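PDB 6KU8: genome polyprotein from Rhinovirus C, which probably cleaves the viral polyprotein through its 3C cysteine protease, the part crystallised here with the inhibitor rupintrivir. Local coordinates for residues F9-H19 against E84-F92; T71-W79 against A175-A183. All coordinates share one frame; numbering follows the deposited sequence.

Interaction 1 of 2, residues F9-H19 against E84-F92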
loop_
_atom_site.group_PDB
_atom_site.type_symbol
_atom_site.label_atom_id
_atom_site.label_comp_id
_atom_site.label_asym_id
_atom_site.label_seq_id
_atom_site.Cartn_x
_atom_site.Cartn_y
_atom_site.Cartn_z
ATOM N N PHE A 9 8.330 8.467 12.805
ATOM C CA PHE A 9 8.689 7.396 11.874
ATOM C C PHE A 9 7.757 7.375 10.663
ATOM O O PHE A 9 8.210 7.330 9.513
ATOM C CB PHE A 9 8.656 6.049 12.597
ATOM C CG PHE A 9 8.914 4.857 11.701
ATOM C CD1 PHE A 9 10.180 4.313 11.613
ATOM C CD2 PHE A 9 7.877 4.256 10.982
ATOM C CE1 PHE A 9 10.433 3.190 10.803
ATOM C CE2 PHE A 9 8.112 3.144 10.164
ATOM C CZ PHE A 9 9.398 2.610 10.076
ATOM N N VAL A 10 6.446 7.396 10.899
ATOM C CA VAL A 10 5.510 7.267 9.784
ATOM C C VAL A 10 5.587 8.486 8.874
ATOM O O VAL A 10 5.621 8.357 7.644
ATOM C CB VAL A 10 4.078 7.035 10.299
ATOM C CG1 VAL A 10 3.125 6.904 9.125
ATOM C CG2 VAL A 10 4.025 5.781 11.143
ATOM N N ARG A 11 5.618 9.691 9.452
ATOM C CA ARG A 11 5.753 10.884 8.621
ATOM C C ARG A 11 7.022 10.832 7.777
ATOM O O ARG A 11 7.002 11.172 6.587
ATOM C CB ARG A 11 5.741 12.150 9.485
ATOM C CG ARG A 11 6.211 13.381 8.736
ATOM C CD ARG A 11 5.723 14.678 9.366
ATOM N NE ARG A 11 4.389 15.053 8.888
ATOM C CZ ARG A 11 3.754 16.170 9.240
ATOM N NH1 ARG A 11 4.331 17.028 10.073
ATOM N NH2 ARG A 11 2.543 16.434 8.758
ATOM N N ALA A 12 8.145 10.431 8.378
ATOM C CA ALA A 12 9.382 10.341 7.604
ATOM C C ALA A 12 9.251 9.320 6.480
ATOM O O ALA A 12 9.789 9.517 5.381
ATOM C CB ALA A 12 10.552 9.998 8.521
ATOM N N LEU A 13 8.534 8.225 6.735
ATOM C CA LEU A 13 8.286 7.229 5.691
ATOM C C LEU A 13 7.542 7.844 4.511
ATOM O O LEU A 13 7.956 7.701 3.350
ATOM C CB LEU A 13 7.487 6.051 6.271
ATOM C CG LEU A 13 7.144 4.940 5.261
ATOM C CD1 LEU A 13 8.400 4.351 4.678
ATOM C CD2 LEU A 13 6.282 3.848 5.908
ATOM N N ILE A 14 6.437 8.538 4.786
ATOM C CA ILE A 14 5.682 9.183 3.712
ATOM C C ILE A 14 6.578 10.143 2.930
ATOM O O ILE A 14 6.620 10.114 1.694
ATOM C CB ILE A 14 4.444 9.905 4.280
ATOM C CG1 ILE A 14 3.535 8.933 5.047
ATOM C CG2 ILE A 14 3.657 10.603 3.163
ATOM C CD1 ILE A 14 2.947 7.802 4.197
ATOM N N LYS A 15 7.292 11.026 3.641
ATOM C CA LYS A 15 8.114 12.035 2.970
ATOM C C LYS A 15 9.218 11.407 2.127
ATOM O O LYS A 15 9.548 11.911 1.044
ATOM C CB LYS A 15 8.732 12.983 4.000
ATOM C CG LYS A 15 7.719 13.918 4.662
ATOM C CD LYS A 15 8.145 15.387 4.542
ATOM C CE LYS A 15 9.521 15.633 5.165
ATOM N NZ LYS A 15 9.837 17.096 5.330
ATOM N N ARG A 16 9.823 10.323 2.615
ATOM C CA ARG A 16 11.018 9.790 1.964
ATOM C C ARG A 16 10.666 8.824 0.836
ATOM O O ARG A 16 11.335 8.815 -0.203
ATOM C CB ARG A 16 11.914 9.101 2.994
ATOM C CG ARG A 16 13.133 8.343 2.403
ATOM C CD ARG A 16 14.089 9.287 1.631
ATOM N NE ARG A 16 15.292 8.635 1.093
ATOM C CZ ARG A 16 15.327 7.928 -0.041
ATOM N NH1 ARG A 16 14.221 7.748 -0.760
ATOM N NH2 ARG A 16 16.467 7.381 -0.456
ATOM N N ASN A 17 9.607 8.023 1.006
ATOM C CA ASN A 17 9.361 6.894 0.118
ATOM C C ASN A 17 8.028 6.923 -0.624
ATOM O O ASN A 17 7.823 6.078 -1.497
ATOM C CB ASN A 17 9.453 5.573 0.903
ATOM C CG ASN A 17 10.816 4.864 0.748
ATOM O OD1 ASN A 17 11.828 5.471 0.356
ATOM N ND2 ASN A 17 10.836 3.568 1.050
ATOM N N CYS A 18 7.129 7.852 -0.327
ATOM C CA CYS A 18 5.789 7.830 -0.896
ATOM C C CYS A 18 5.588 8.951 -1.907
ATOM O O CYS A 18 6.130 10.049 -1.762
ATOM C CB CYS A 18 4.737 7.904 0.217
ATOM S SG CYS A 18 4.732 6.343 1.210
ATOM N N HIS A 19 4.773 8.653 -2.920
ATOM C CA HIS A 19 4.507 9.527 -4.050
ATOM C C HIS A 19 3.055 9.377 -4.477
ATOM O O HIS A 19 2.421 8.336 -4.251
ATOM C CB HIS A 19 5.442 9.215 -5.224
ATOM C CG HIS A 19 6.889 9.289 -4.854
ATOM N ND1 HIS A 19 7.644 10.428 -5.034
ATOM C CD2 HIS A 19 7.702 8.389 -4.251
ATOM C CE1 HIS A 19 8.870 10.216 -4.588
ATOM N NE2 HIS A 19 8.932 8.985 -4.108
ATOM N N GLU A 84 16.617 7.330 -8.979
ATOM C CA GLU A 84 16.491 7.333 -7.531
ATOM C C GLU A 84 16.344 5.920 -6.982
ATOM O O GLU A 84 15.711 5.054 -7.594
ATOM C CB GLU A 84 15.292 8.177 -7.093
ATOM C CG GLU A 84 15.070 8.098 -5.588
ATOM C CD GLU A 84 13.765 8.710 -5.145
ATOM O OE1 GLU A 84 13.492 8.672 -3.920
ATOM O OE2 GLU A 84 13.013 9.217 -6.015
ATOM N N LYS A 85 16.927 5.702 -5.810
ATOM C CA LYS A 85 16.756 4.486 -5.031
ATOM C C LYS A 85 15.912 4.795 -3.803
ATOM O O LYS A 85 16.238 5.699 -3.023
ATOM C CB LYS A 85 18.104 3.911 -4.592
ATOM C CG LYS A 85 19.110 3.716 -5.718
ATOM C CD LYS A 85 19.027 2.313 -6.310
ATOM C CE LYS A 85 20.143 2.063 -7.317
ATOM N NZ LYS A 85 20.058 3.007 -8.478
ATOM N N PHE A 86 14.839 4.041 -3.629
ATOM C CA PHE A 86 14.061 4.167 -2.412
ATOM C C PHE A 86 14.918 3.776 -1.210
ATOM O O PHE A 86 15.793 2.909 -1.299
ATOM C CB PHE A 86 12.806 3.291 -2.502
ATOM C CG PHE A 86 11.867 3.686 -3.631
ATOM C CD1 PHE A 86 11.338 4.969 -3.697
ATOM C CD2 PHE A 86 11.525 2.775 -4.617
ATOM C CE1 PHE A 86 10.479 5.344 -4.735
ATOM C CE2 PHE A 86 10.673 3.133 -5.658
ATOM C CZ PHE A 86 10.146 4.420 -5.721
ATOM N N ARG A 87 14.686 4.448 -0.092
ATOM C CA ARG A 87 15.185 3.955 1.182
ATOM C C ARG A 87 14.666 2.543 1.415
ATOM O O ARG A 87 13.461 2.289 1.327
ATOM C CB ARG A 87 14.736 4.889 2.298
ATOM C CG ARG A 87 15.101 4.449 3.696
ATOM C CD ARG A 87 14.567 5.476 4.667
ATOM N NE ARG A 87 14.162 4.896 5.946
ATOM C CZ ARG A 87 13.115 5.317 6.656
ATOM N NH1 ARG A 87 12.835 4.738 7.816
ATOM N NH2 ARG A 87 12.339 6.305 6.200
ATOM N N ASP A 88 15.582 1.617 1.679
ATOM C CA ASP A 88 15.205 0.216 1.828
ATOM C C ASP A 88 14.483 0.024 3.153
ATOM O O ASP A 88 15.114 0.002 4.207
ATOM C CB ASP A 88 16.437 -0.682 1.756
ATOM C CG ASP A 88 16.079 -2.151 1.793
ATOM O OD1 ASP A 88 14.879 -2.484 1.932
ATOM O OD2 ASP A 88 17.003 -2.984 1.695
ATOM N N ILE A 89 13.163 -0.157 3.113
ATOM C CA ILE A 89 12.382 -0.294 4.342
ATOM C C ILE A 89 12.014 -1.747 4.631
ATOM O O ILE A 89 11.198 -2.014 5.523
ATOM C CB ILE A 89 11.136 0.598 4.281
ATOM C CG1 ILE A 89 10.336 0.244 3.015
ATOM C CG2 ILE A 89 11.570 2.050 4.277
ATOM C CD1 ILE A 89 8.845 0.553 3.063
ATOM N N ARG A 90 12.627 -2.699 3.924
ATOM C CA ARG A 90 12.218 -4.100 4.040
ATOM C C ARG A 90 12.376 -4.639 5.459
ATOM O O ARG A 90 11.628 -5.532 5.867
ATOM C CB ARG A 90 13.017 -4.957 3.058
ATOM C CG ARG A 90 12.488 -4.899 1.627
ATOM C CD ARG A 90 13.394 -5.670 0.664
ATOM N NE ARG A 90 14.696 -5.019 0.496
ATOM C CZ ARG A 90 15.578 -5.360 -0.436
ATOM N NH1 ARG A 90 15.291 -6.342 -1.286
ATOM N NH2 ARG A 90 16.735 -4.725 -0.528
ATOM N N ARG A 91 13.328 -4.112 6.231
ATOM C CA ARG A 91 13.558 -4.640 7.574
ATOM C C ARG A 91 12.405 -4.329 8.534
ATOM O O ARG A 91 12.325 -4.939 9.612
ATOM C CB ARG A 91 14.886 -4.090 8.119
ATOM C CG ARG A 91 14.736 -3.026 9.184
ATOM C CD ARG A 91 16.057 -2.285 9.475
ATOM N NE ARG A 91 16.191 -1.084 8.655
ATOM C CZ ARG A 91 17.263 -0.299 8.634
ATOM N NH1 ARG A 91 18.313 -0.586 9.392
ATOM N NH2 ARG A 91 17.290 0.770 7.847
ATOM N N PHE A 92 11.521 -3.395 8.178
ATOM C CA PHE A 92 10.350 -3.061 8.986
ATOM C C PHE A 92 9.096 -3.776 8.518
ATOM O O PHE A 92 8.050 -3.659 9.168
ATOM C CB PHE A 92 10.100 -1.545 8.968
ATOM C CG PHE A 92 11.328 -0.723 9.228
ATOM C CD1 PHE A 92 11.998 -0.815 10.435
ATOM C CD2 PHE A 92 11.802 0.155 8.264
ATOM C CE1 PHE A 92 13.127 -0.048 10.677
ATOM C CE2 PHE A 92 12.920 0.924 8.494
ATOM C CZ PHE A 92 13.588 0.828 9.700
HETATM O O HOH W 1 10.680 6.226 8.623
HETATM O O HOH W 2 10.983 8.190 -2.788
#
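Phe-9 brings the edge of its ring over a face of Phe-92 in a T-shaped pair: the planes stand at 88°, the centroids lie 5.2 Å apart, and CE1 sits above the centre of the Phe-92 ring. With CG anti to the backbone N (chi1 176°), the Phe-9 ring swings off the helix to reach it. One turn on, Leu-13 CD1 meets Ile-89 CG2 at 3.9 Å. Asn-17, close to the helix end, reads the backbone of Arg-87 with its amide: ND2 donates to Arg-87 O at 2.9 Å, in the carbonyl plane and on a lone pair, while OD1 takes a weak, bent bond from Arg-87 N. Arg-16 lays a guanidinium face on Arg-87 CB. Its NH2 gives a nearly straight bond (172°) to Lys-85 O, 3.1 Å away, and NH1 makes a salt bridge with Glu-84 OE1 at 3.4 Å. Two waters complete the seam, one bridging Phe-9 O to Arg-87 NH1, the other joining Arg-16 O, His-19 NE2 and Glu-84 OE1; His-19 ND1 is held by Asp-53. Ile-160, on strand 159-167 of the second barrel, touches Phe-9, Leu-13, Ile-89 and Phe-92, so helix 8-17 and the interdomain connector are laid together on that barrel, as in the two-barrel, chymotrypsin-like fold of 3C proteases.

Interaction 2 of 2, residues T71-W79 against A175-A183. With AG7 (4-{2-(4-fluoro-benzyl)-6-methyl-5-[(5-methyl-isoxazole-3-carbonyl)-amino]-4-oxo-heptanoylamino}-5-(2-oxo-pyrrolidin-3-yl)-pentanoic acid ethyl ester), chain B.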
loop_
_atom_site.group_PDB
_atom_site.type_symbol
_atom_site.label_atom_id
_atom_site.label_comp_id
_atom_site.label_asym_id
_atom_site.label_seq_id
_atom_site.Cartn_x
_atom_site.Cartn_y
_atom_site.Cartn_z
ATOM N N THR A 71 -5.075 -16.133 -6.182
ATOM C CA THR A 71 -5.993 -15.107 -5.701
ATOM C C THR A 71 -5.239 -13.794 -5.510
ATOM O O THR A 71 -4.160 -13.773 -4.913
ATOM C CB THR A 71 -6.649 -15.531 -4.385
ATOM O OG1 THR A 71 -7.330 -16.782 -4.573
ATOM C CG2 THR A 71 -7.644 -14.469 -3.908
ATOM N N ASP A 72 -5.815 -12.706 -6.015
ATOM C CA ASP A 72 -5.210 -11.386 -5.873
ATOM C C ASP A 72 -4.908 -11.056 -4.418
ATOM O O ASP A 72 -5.741 -11.256 -3.535
ATOM C CB ASP A 72 -6.149 -10.328 -6.435
ATOM C CG ASP A 72 -6.088 -10.240 -7.931
ATOM O OD1 ASP A 72 -4.965 -10.285 -8.465
ATOM O OD2 ASP A 72 -7.158 -10.116 -8.565
ATOM N N THR A 73 -3.708 -10.536 -4.172
ATOM C CA THR A 73 -3.425 -9.883 -2.902
ATOM C C THR A 73 -3.834 -8.412 -2.903
ATOM O O THR A 73 -3.836 -7.788 -1.837
ATOM C CB THR A 73 -1.932 -9.966 -2.557
ATOM O OG1 THR A 73 -1.189 -9.171 -3.496
ATOM C CG2 THR A 73 -1.438 -11.401 -2.586
ATOM N N GLU A 74 -4.151 -7.842 -4.065
ATOM C CA GLU A 74 -4.405 -6.417 -4.286
ATOM C C GLU A 74 -3.101 -5.622 -4.279
ATOM O O GLU A 74 -3.137 -4.380 -4.375
ATOM C CB GLU A 74 -5.359 -5.808 -3.241
ATOM C CG GLU A 74 -6.671 -5.247 -3.761
ATOM C CD GLU A 74 -6.618 -4.712 -5.194
ATOM O OE1 GLU A 74 -6.801 -5.508 -6.126
ATOM O OE2 GLU A 74 -6.447 -3.496 -5.388
ATOM N N ILE A 75 -1.954 -6.283 -4.157
ATOM C CA ILE A 75 -0.655 -5.633 -4.230
ATOM C C ILE A 75 -0.034 -5.878 -5.598
ATOM O O ILE A 75 0.099 -7.027 -6.042
ATOM C CB ILE A 75 0.284 -6.126 -3.121
ATOM C CG1 ILE A 75 -0.189 -5.609 -1.766
ATOM C CG2 ILE A 75 1.707 -5.677 -3.416
ATOM C CD1 ILE A 75 0.414 -6.332 -0.633
ATOM N N THR A 76 0.377 -4.795 -6.247
ATOM C CA THR A 76 1.165 -4.845 -7.465
ATOM C C THR A 76 2.511 -4.188 -7.200
ATOM O O THR A 76 2.566 -3.113 -6.591
ATOM C CB THR A 76 0.430 -4.141 -8.604
ATOM O OG1 THR A 76 -0.705 -4.929 -8.980
ATOM C CG2 THR A 76 1.343 -3.946 -9.792
ATOM N N LEU A 77 3.594 -4.857 -7.620
ATOM C CA LEU A 77 4.937 -4.294 -7.568
ATOM C C LEU A 77 5.233 -3.598 -8.885
ATOM O O LEU A 77 4.985 -4.164 -9.956
ATOM C CB LEU A 77 5.998 -5.378 -7.323
ATOM C CG LEU A 77 5.909 -6.350 -6.139
ATOM C CD1 LEU A 77 7.212 -7.112 -5.976
ATOM C CD2 LEU A 77 5.561 -5.622 -4.854
ATOM N N LEU A 78 5.749 -2.375 -8.817
ATOM C CA LEU A 78 6.241 -1.676 -9.999
ATOM C C LEU A 78 7.751 -1.547 -9.893
ATOM O O LEU A 78 8.267 -1.102 -8.862
ATOM C CB LEU A 78 5.624 -0.289 -10.151
ATOM C CG LEU A 78 4.105 -0.157 -10.111
ATOM C CD1 LEU A 78 3.740 1.319 -10.206
ATOM C CD2 LEU A 78 3.469 -0.982 -11.224
ATOM N N TRP A 79 8.455 -1.950 -10.942
ATOM C CA TRP A 79 9.884 -1.675 -11.060
ATOM C C TRP A 79 10.007 -0.519 -12.043
ATOM O O TRP A 79 9.658 -0.655 -13.221
ATOM C CB TRP A 79 10.667 -2.903 -11.521
ATOM C CG TRP A 79 10.532 -4.102 -10.613
ATOM C CD1 TRP A 79 9.512 -5.011 -10.604
ATOM C CD2 TRP A 79 11.465 -4.539 -9.613
ATOM N NE1 TRP A 79 9.741 -5.973 -9.651
ATOM C CE2 TRP A 79 10.936 -5.707 -9.032
ATOM C CE3 TRP A 79 12.691 -4.053 -9.156
ATOM C CZ2 TRP A 79 11.596 -6.403 -8.018
ATOM C CZ3 TRP A 79 13.346 -4.741 -8.140
ATOM C CH2 TRP A 79 12.797 -5.905 -7.583
ATOM N N ALA A 175 -3.981 -4.745 2.398
ATOM C CA ALA A 175 -3.247 -5.886 1.860
ATOM C C ALA A 175 -1.974 -6.080 2.681
ATOM O O ALA A 175 -1.149 -5.167 2.771
ATOM C CB ALA A 175 -2.913 -5.663 0.382
ATOM N N ALA A 176 -1.811 -7.256 3.280
ATOM C CA ALA A 176 -0.641 -7.489 4.117
ATOM C C ALA A 176 0.639 -7.325 3.305
ATOM O O ALA A 176 0.761 -7.846 2.189
ATOM C CB ALA A 176 -0.690 -8.878 4.752
ATOM N N LEU A 177 1.578 -6.556 3.847
ATOM C CA LEU A 177 2.933 -6.495 3.304
ATOM C C LEU A 177 3.754 -7.586 3.988
ATOM O O LEU A 177 3.841 -7.614 5.220
ATOM C CB LEU A 177 3.559 -5.118 3.527
ATOM C CG LEU A 177 2.942 -3.958 2.742
ATOM C CD1 LEU A 177 3.425 -2.637 3.319
ATOM C CD2 LEU A 177 3.290 -4.064 1.255
ATOM N N LEU A 178 4.307 -8.513 3.204
ATOM C CA LEU A 178 5.109 -9.601 3.746
ATOM C C LEU A 178 6.503 -9.558 3.130
ATOM O O LEU A 178 6.657 -9.345 1.923
ATOM C CB LEU A 178 4.438 -10.959 3.504
ATOM C CG LEU A 178 3.012 -11.063 4.048
ATOM C CD1 LEU A 178 2.306 -12.301 3.488
ATOM C CD2 LEU A 178 3.013 -11.071 5.579
ATOM N N ARG A 179 7.525 -9.737 3.967
ATOM C CA ARG A 179 8.881 -9.450 3.507
ATOM C C ARG A 179 9.270 -10.296 2.303
ATOM O O ARG A 179 10.037 -9.836 1.450
ATOM C CB ARG A 179 9.890 -9.654 4.631
ATOM C CG ARG A 179 11.239 -8.968 4.348
ATOM C CD ARG A 179 12.139 -9.076 5.565
ATOM N NE ARG A 179 11.444 -8.591 6.758
ATOM C CZ ARG A 179 11.824 -8.871 7.999
ATOM N NH1 ARG A 179 12.882 -9.656 8.206
ATOM N NH2 ARG A 179 11.137 -8.389 9.026
ATOM N N LYS A 180 8.759 -11.526 2.213
ATOM C CA LYS A 180 9.100 -12.396 1.091
ATOM C C LYS A 180 8.647 -11.832 -0.249
ATOM O O LYS A 180 9.193 -12.229 -1.285
ATOM C CB LYS A 180 8.493 -13.793 1.294
ATOM C CG LYS A 180 6.961 -13.808 1.304
ATOM C CD LYS A 180 6.398 -15.210 1.576
ATOM C CE LYS A 180 4.890 -15.145 1.849
ATOM N NZ LYS A 180 4.323 -16.490 2.191
ATOM N N TYR A 181 7.661 -10.922 -0.262
ATOM C CA TYR A 181 7.289 -10.272 -1.515
ATOM C C TYR A 181 8.466 -9.523 -2.141
ATOM O O TYR A 181 8.516 -9.349 -3.364
ATOM C CB TYR A 181 6.144 -9.283 -1.286
ATOM C CG TYR A 181 4.801 -9.876 -0.921
ATOM C CD1 TYR A 181 4.521 -11.228 -1.143
ATOM C CD2 TYR A 181 3.802 -9.081 -0.365
ATOM C CE1 TYR A 181 3.279 -11.762 -0.829
ATOM C CE2 TYR A 181 2.568 -9.618 -0.034
ATOM C CZ TYR A 181 2.308 -10.952 -0.270
ATOM O OH TYR A 181 1.066 -11.477 0.047
ATOM N N PHE A 182 9.404 -9.050 -1.320
ATOM C CA PHE A 182 10.388 -8.056 -1.734
ATOM C C PHE A 182 11.815 -8.599 -1.708
ATOM O O PHE A 182 12.774 -7.821 -1.724
ATOM C CB PHE A 182 10.246 -6.822 -0.842
ATOM C CG PHE A 182 8.818 -6.345 -0.733
ATOM C CD1 PHE A 182 8.173 -5.839 -1.845
ATOM C CD2 PHE A 182 8.106 -6.462 0.459
ATOM C CE1 PHE A 182 6.849 -5.407 -1.778
ATOM C CE2 PHE A 182 6.765 -6.043 0.546
ATOM C CZ PHE A 182 6.140 -5.516 -0.580
ATOM N N ALA A 183 11.973 -9.916 -1.686
ATOM C CA ALA A 183 13.295 -10.537 -1.612
ATOM C C ALA A 183 14.024 -10.549 -2.961
ATOM O O ALA A 183 13.437 -10.287 -4.022
ATOM C CB ALA A 183 13.166 -11.950 -1.072
HETATM C C01 AG7 B . -13.976 -1.087 -2.451
HETATM C C02 AG7 B . -13.320 -0.892 -3.807
HETATM O O03 AG7 B . -13.554 -0.681 -1.406
HETATM C C04 AG7 B . -11.845 -0.516 -3.759
HETATM C C05 AG7 B . -11.366 -0.801 -5.172
HETATM C C06 AG7 B . -11.098 -2.302 -5.364
HETATM C C07 AG7 B . -10.302 -2.986 -4.458
HETATM C C08 AG7 B . -10.060 -4.339 -4.626
HETATM C C09 AG7 B . -10.615 -5.025 -5.701
HETATM C C10 AG7 B . -11.413 -4.346 -6.610
HETATM C C11 AG7 B . -11.656 -2.987 -6.444
HETATM N N12 AG7 B . -10.842 1.507 -2.428
HETATM C C13 AG7 B . -10.979 2.934 -2.087
HETATM C C14 AG7 B . -11.036 2.947 -0.568
HETATM C C15 AG7 B . -12.436 2.415 -0.077
HETATM C C16 AG7 B . -12.601 2.793 1.484
HETATM N N17 AG7 B . -13.855 3.162 1.693
HETATM O O18 AG7 B . -11.739 2.735 2.294
HETATM C C19 AG7 B . -9.959 3.949 -2.618
HETATM C C20 AG7 B . -9.420 3.519 -3.991
HETATM C C21 AG7 B . -10.294 4.378 -4.876
HETATM O O22 AG7 B . -10.785 3.899 -6.087
HETATM O O23 AG7 B . -10.578 5.455 -4.478
HETATM C C47 AG7 B . -11.814 0.957 -3.356
HETATM O O48 AG7 B . -12.632 1.688 -3.801
HETATM C C50 AG7 B . -11.612 4.835 -6.710
HETATM C C53 AG7 B . -11.811 4.406 -8.163
HETATM C C57 AG7 B . -15.264 -1.874 -2.603
HETATM N N58 AG7 B . -15.753 -2.229 -1.327
HETATM C C59 AG7 B . -16.419 -3.478 -1.194
HETATM O O60 AG7 B . -16.603 -4.285 -2.051
HETATM C C78 AG7 B . -16.347 -1.021 -3.267
HETATM C C81 AG7 B . -17.602 -1.822 -3.636
HETATM F F1 AG7 B . -10.374 -6.364 -5.855
HETATM C C82 AG7 B . -16.712 0.142 -2.338
HETATM C C83 AG7 B . -14.626 3.098 0.385
HETATM C C84 AG7 B . -13.467 2.997 -0.711
HETATM C C1 AG7 B . -16.885 -3.613 0.206
#
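Ile-75 points its CB toward the 175-183 segment, and its longer branch carries on in that direction because CG1 lies anti to the carbonyl carbon (chi1 -70°). CG1 presses on Ala-175 CB at 3.5 Å, tighter than an ordinary carbon contact. At the tip, CD1 stays close to that methyl, approaches Ala-176 O at 3.2 Å, and reaches Leu-177 CD2 (4.1 Å) and Tyr-181 CE2 (4.0 Å). Two residues on, Leu-77 divides its methyls: CD1 faces Tyr-181 O, whereas CD2 meets the edge of the Phe-182 ring, 3.3 Å from CE1. Just before the chain turns its corner at Glu-74, Thr-73 CG2 comes to 3.6 Å from Tyr-181 OH. The threonine hydroxyl spans the corner: OG1 accepts from Ile-75 N at 3.1 Å, an ST turn. Glu-74, between them, bends away; its carboxylate carbon CD lies 3.5 Å from C08 of the inhibitor's fluorobenzyl ring, and OE2 is hydrogen-bonded to His-43, as expected of a Cys-His-Glu triad with Cys-150. No hydrogen bond joins the two segments, which implies that apolar contact makes this interface, while the polar ends of Thr-73, Glu-74 and Tyr-181 find hydrogen-bonding partners in Leu-65, His-43 and Arg-137.

In the fold
Interactions 1 and 2 have centres 16 Å apart and meet directly where the connector approaches the C-terminus: Arg-90 NH1 lies 3.0 Å from Phe-182 O, a probable hydrogen bond. Asp-88 grips that arginine from within 84-92, with Arg-90 NH2 and Asp-88 OD2 2.8 Å apart. Along the chain the segments alternate, 9-19, 71-79, 84-92 and 175-183, so the connector leaving the first barrel packs on the N-terminal helix while the chain's end returns to strand 75-80, which precedes the connector. Only interaction 2 includes a residue of the inhibitor pocket, Glu-74. Interaction 2 joins the two barrels directly, whereas in interaction 1 the helix and the connector meet beside them; 3C proteases place their active-site cleft between the barrels.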